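Local coordinates for protein methyltransferase (Streptococcus mutans, PDB 2B78) that probably transfers methyl groups from S-adenosyl-L-methionine to an RNA substrate that is not established, at residues F78-K82 against A138-Y143. Residues are numbered along the deposited sequence; the frame is centred on the assembly and turned at random.
Sequences FQWSK and AFRQVY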
ATOM      1  N   PHE A  78     -10.003  17.163   6.339  1.00 22.44           N
ATOM      2  CA  PHE A  78     -10.855  16.132   5.757  1.00 21.24           C
ATOM      3  C   PHE A  78     -11.807  16.678   4.698  1.00 20.87           C
ATOM      4  O   PHE A  78     -12.169  15.964   3.767  1.00 20.35           O
ATOM      5  CB  PHE A  78     -11.623  15.386   6.855  1.00 20.90           C
ATOM      6  CG  PHE A  78     -10.735  14.598   7.787  1.00 20.36           C
ATOM      7  CD1 PHE A  78      -9.679  13.836   7.284  1.00 19.82           C
ATOM      8  CD2 PHE A  78     -10.951  14.612   9.163  1.00 19.95           C
ATOM      9  CE1 PHE A  78      -8.850  13.106   8.136  1.00 18.43           C
ATOM     10  CE2 PHE A  78     -10.129  13.885  10.029  1.00 18.55           C
ATOM     11  CZ  PHE A  78      -9.079  13.132   9.515  1.00 18.68           C
ATOM     12  N   GLN A  79     -12.214  17.938   4.827  1.00 22.05           N
ATOM     13  CA  GLN A  79     -13.104  18.532   3.828  1.00 23.57           C
ATOM     14  C   GLN A  79     -12.359  18.609   2.501  1.00 23.06           C
ATOM     15  O   GLN A  79     -12.938  18.382   1.439  1.00 23.00           O
ATOM     16  CB  GLN A  79     -13.545  19.942   4.247  1.00 25.14           C
ATOM     17  CG  GLN A  79     -14.639  20.002   5.309  1.00 29.66           C
ATOM     18  CD  GLN A  79     -14.914  21.433   5.791  1.00 32.15           C
ATOM     19  OE1 GLN A  79     -15.983  21.726   6.332  1.00 32.11           O
ATOM     20  NE2 GLN A  79     -13.941  22.320   5.605  1.00 33.40           N
ATOM     21  N   TRP A  80     -11.066  18.916   2.563  1.00 23.00           N
ATOM     22  CA  TRP A  80     -10.259  19.017   1.351  1.00 25.03           C
ATOM     23  C   TRP A  80     -10.016  17.636   0.734  1.00 23.87           C
ATOM     24  O   TRP A  80     -10.112  17.459  -0.479  1.00 24.37           O
ATOM     25  CB  TRP A  80      -8.900  19.673   1.650  1.00 27.87           C
ATOM     26  CG  TRP A  80      -8.913  21.167   1.801  1.00 32.06           C
ATOM     27  CD1 TRP A  80      -8.809  21.876   2.966  1.00 33.23           C
ATOM     28  CD2 TRP A  80      -9.002  22.139   0.745  1.00 34.07           C
ATOM     29  NE1 TRP A  80      -8.827  23.229   2.701  1.00 34.51           N
ATOM     30  CE2 TRP A  80      -8.947  23.419   1.349  1.00 34.67           C
ATOM     31  CE3 TRP A  80      -9.127  22.054  -0.649  1.00 34.58           C
ATOM     32  CZ2 TRP A  80      -9.005  24.604   0.604  1.00 35.11           C
ATOM     33  CZ3 TRP A  80      -9.186  23.238  -1.393  1.00 35.17           C
ATOM     34  CH2 TRP A  80      -9.127  24.494  -0.761  1.00 34.75           C
ATOM     35  N   SER A  81      -9.690  16.657   1.569  1.00 22.34           N
ATOM     36  CA  SER A  81      -9.429  15.313   1.068  1.00 22.20           C
ATOM     37  C   SER A  81     -10.693  14.726   0.446  1.00 21.95           C
ATOM     38  O   SER A  81     -10.632  13.997  -0.548  1.00 22.39           O
ATOM     39  CB  SER A  81      -8.911  14.414   2.197  1.00 21.07           C
ATOM     40  OG  SER A  81      -9.860  14.285   3.243  1.00 23.31           O
ATOM     41  N   LYS A  82     -11.840  15.055   1.027  1.00 21.90           N
ATOM     42  CA  LYS A  82     -13.123  14.571   0.522  1.00 22.97           C
ATOM     43  C   LYS A  82     -13.449  15.189  -0.836  1.00 22.32           C
ATOM     44  O   LYS A  82     -13.885  14.499  -1.754  1.00 20.90           O
ATOM     45  CB  LYS A  82     -14.238  14.909   1.520  1.00 23.92           C
ATOM     46  CG  LYS A  82     -15.643  14.523   1.057  1.00 26.27           C
ATOM     47  CD  LYS A  82     -16.651  14.698   2.187  1.00 28.60           C
ATOM     48  CE  LYS A  82     -18.017  14.137   1.820  1.00 29.90           C
ATOM     49  NZ  LYS A  82     -18.977  14.233   2.971  1.00 31.55           N
ATOM     50  N   ALA A 138     -13.567  14.982  14.162  1.00 14.76           N
ATOM     51  CA  ALA A 138     -13.558  15.814  12.964  1.00 13.86           C
ATOM     52  C   ALA A 138     -13.973  15.008  11.741  1.00 13.39           C
ATOM     53  O   ALA A 138     -14.703  15.506  10.877  1.00 12.77           O
ATOM     54  CB  ALA A 138     -12.165  16.395  12.742  1.00 11.72           C
ATOM     55  N   PHE A 139     -13.502  13.765  11.656  1.00 13.29           N
ATOM     56  CA  PHE A 139     -13.838  12.909  10.516  1.00 14.52           C
ATOM     57  C   PHE A 139     -15.332  12.597  10.473  1.00 15.31           C
ATOM     58  O   PHE A 139     -15.964  12.684   9.414  1.00 15.24           O
ATOM     59  CB  PHE A 139     -13.058  11.584  10.566  1.00 13.90           C
ATOM     60  CG  PHE A 139     -13.338  10.674   9.394  1.00 14.37           C
ATOM     61  CD1 PHE A 139     -12.609  10.790   8.215  1.00 13.29           C
ATOM     62  CD2 PHE A 139     -14.360   9.730   9.455  1.00 13.42           C
ATOM     63  CE1 PHE A 139     -12.895   9.978   7.112  1.00 13.25           C
ATOM     64  CE2 PHE A 139     -14.656   8.919   8.366  1.00 13.14           C
ATOM     65  CZ  PHE A 139     -13.919   9.044   7.187  1.00 14.14           C
ATOM     66  N   ARG A 140     -15.900  12.233  11.620  1.00 16.57           N
ATOM     67  CA  ARG A 140     -17.314  11.902  11.662  1.00 18.61           C
ATOM     68  C   ARG A 140     -18.205  13.054  11.218  1.00 18.52           C
ATOM     69  O   ARG A 140     -19.289  12.826  10.690  1.00 20.69           O
ATOM     70  CB  ARG A 140     -17.715  11.420  13.059  1.00 20.01           C
ATOM     71  CG  ARG A 140     -17.057  10.103  13.436  1.00 21.95           C
ATOM     72  CD  ARG A 140     -17.493   9.604  14.808  1.00 25.35           C
ATOM     73  NE  ARG A 140     -18.810   8.965  14.794  1.00 29.40           N
ATOM     74  CZ  ARG A 140     -19.400   8.456  15.874  1.00 30.42           C
ATOM     75  NH1 ARG A 140     -18.791   8.515  17.051  1.00 30.73           N
ATOM     76  NH2 ARG A 140     -20.594   7.879  15.780  1.00 29.83           N
ATOM     77  N   GLN A 141     -17.762  14.289  11.412  1.00 18.02           N
ATOM     78  CA  GLN A 141     -18.588  15.413  10.975  1.00 18.21           C
ATOM     79  C   GLN A 141     -18.550  15.536   9.451  1.00 17.13           C
ATOM     80  O   GLN A 141     -19.570  15.790   8.807  1.00 17.11           O
ATOM     81  CB  GLN A 141     -18.120  16.733  11.597  1.00 18.38           C
ATOM     82  CG  GLN A 141     -18.931  17.919  11.089  1.00 19.92           C
ATOM     83  CD  GLN A 141     -18.532  19.250  11.699  1.00 21.19           C
ATOM     84  OE1 GLN A 141     -18.462  19.391  12.915  1.00 21.08           O
ATOM     85  NE2 GLN A 141     -18.295  20.244  10.848  1.00 21.71           N
ATOM     86  N   VAL A 142     -17.368  15.342   8.877  1.00 16.66           N
ATOM     87  CA  VAL A 142     -17.195  15.450   7.433  1.00 16.41           C
ATOM     88  C   VAL A 142     -17.785  14.260   6.674  1.00 16.43           C
ATOM     89  O   VAL A 142     -18.330  14.423   5.578  1.00 15.96           O
ATOM     90  CB  VAL A 142     -15.695  15.612   7.088  1.00 17.37           C
ATOM     91  CG1 VAL A 142     -15.496  15.673   5.569  1.00 15.51           C
ATOM     92  CG2 VAL A 142     -15.159  16.878   7.754  1.00 14.86           C
ATOM     93  N   TYR A 143     -17.682  13.068   7.264  1.00 16.23           N
ATOM     94  CA  TYR A 143     -18.215  11.838   6.663  1.00 17.23           C
ATOM     95  C   TYR A 143     -19.166  11.222   7.681  1.00 18.60           C
ATOM     96  O   TYR A 143     -18.845  10.212   8.305  1.00 18.67           O
ATOM     97  CB  TYR A 143     -17.083  10.846   6.388  1.00 16.70           C
ATOM     98  CG  TYR A 143     -16.242  11.151   5.168  1.00 16.54           C
ATOM     99  CD1 TYR A 143     -16.683  10.801   3.887  1.00 16.33           C
ATOM    100  CD2 TYR A 143     -14.988  11.738   5.294  1.00 14.98           C
ATOM    101  CE1 TYR A 143     -15.890  11.021   2.764  1.00 15.26           C
ATOM    102  CE2 TYR A 143     -14.179  11.964   4.173  1.00 16.52           C
ATOM    103  CZ  TYR A 143     -14.639  11.599   2.915  1.00 15.67           C
ATOM    104  OH  TYR A 143     -13.837  11.779   1.815  1.00 17.90           O
TER
HETATM  105  O   HOH W   1     -11.284  12.042   2.647  1.00 21.59           O
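A138 sets its methyl group against the rim of the F78 ring, with CB 4.2 Å from CD2, where helix 132-142 packs against helix 71-83. The two segments cross at -44° with axes 10.1 Å apart, and the pair lies beside the small mixed sheet containing strands 96-101 and 110-115, away from the S-adenosyl-L-homocysteine site. It illustrates how a helix pair can combine an apolar centre with a lysine-to-carbonyl hydrogen bond at a helix C-terminus.

F139 follows with an edge-to-face aromatic pair: its CD1 stands over the centre of the F78 ring, and the planes meet at 83°. With CG anti to the backbone N (chi1 -179°), the F139 ring presents its edge to that face, while its CB rests 3.8 Å from F78 CE2. F100 on strand 96-101 makes another edge-to-face pair with F78, tying the helix pair to the sheet.

One turn on, V142 divides its two methyls: CG2 meets F78 CB and Q79 CG, whereas CG1 lies 3.7 Å from K82 CD. The fully extended K82 chain runs past V142 to donate NZ to the V142 carbonyl O at 2.7 Å, almost in line with the C=O bond.

Y143, the first residue to leave helical geometry, lays its ring along the same lysine, with CD over one face and the ammonium off-centre in a cation-pi contact. Beyond the ring, a water joins Y143 OH to S81 OG, lying 2.7 Å from each oxygen and donating to the serine, whose OG donates in turn to F78 O.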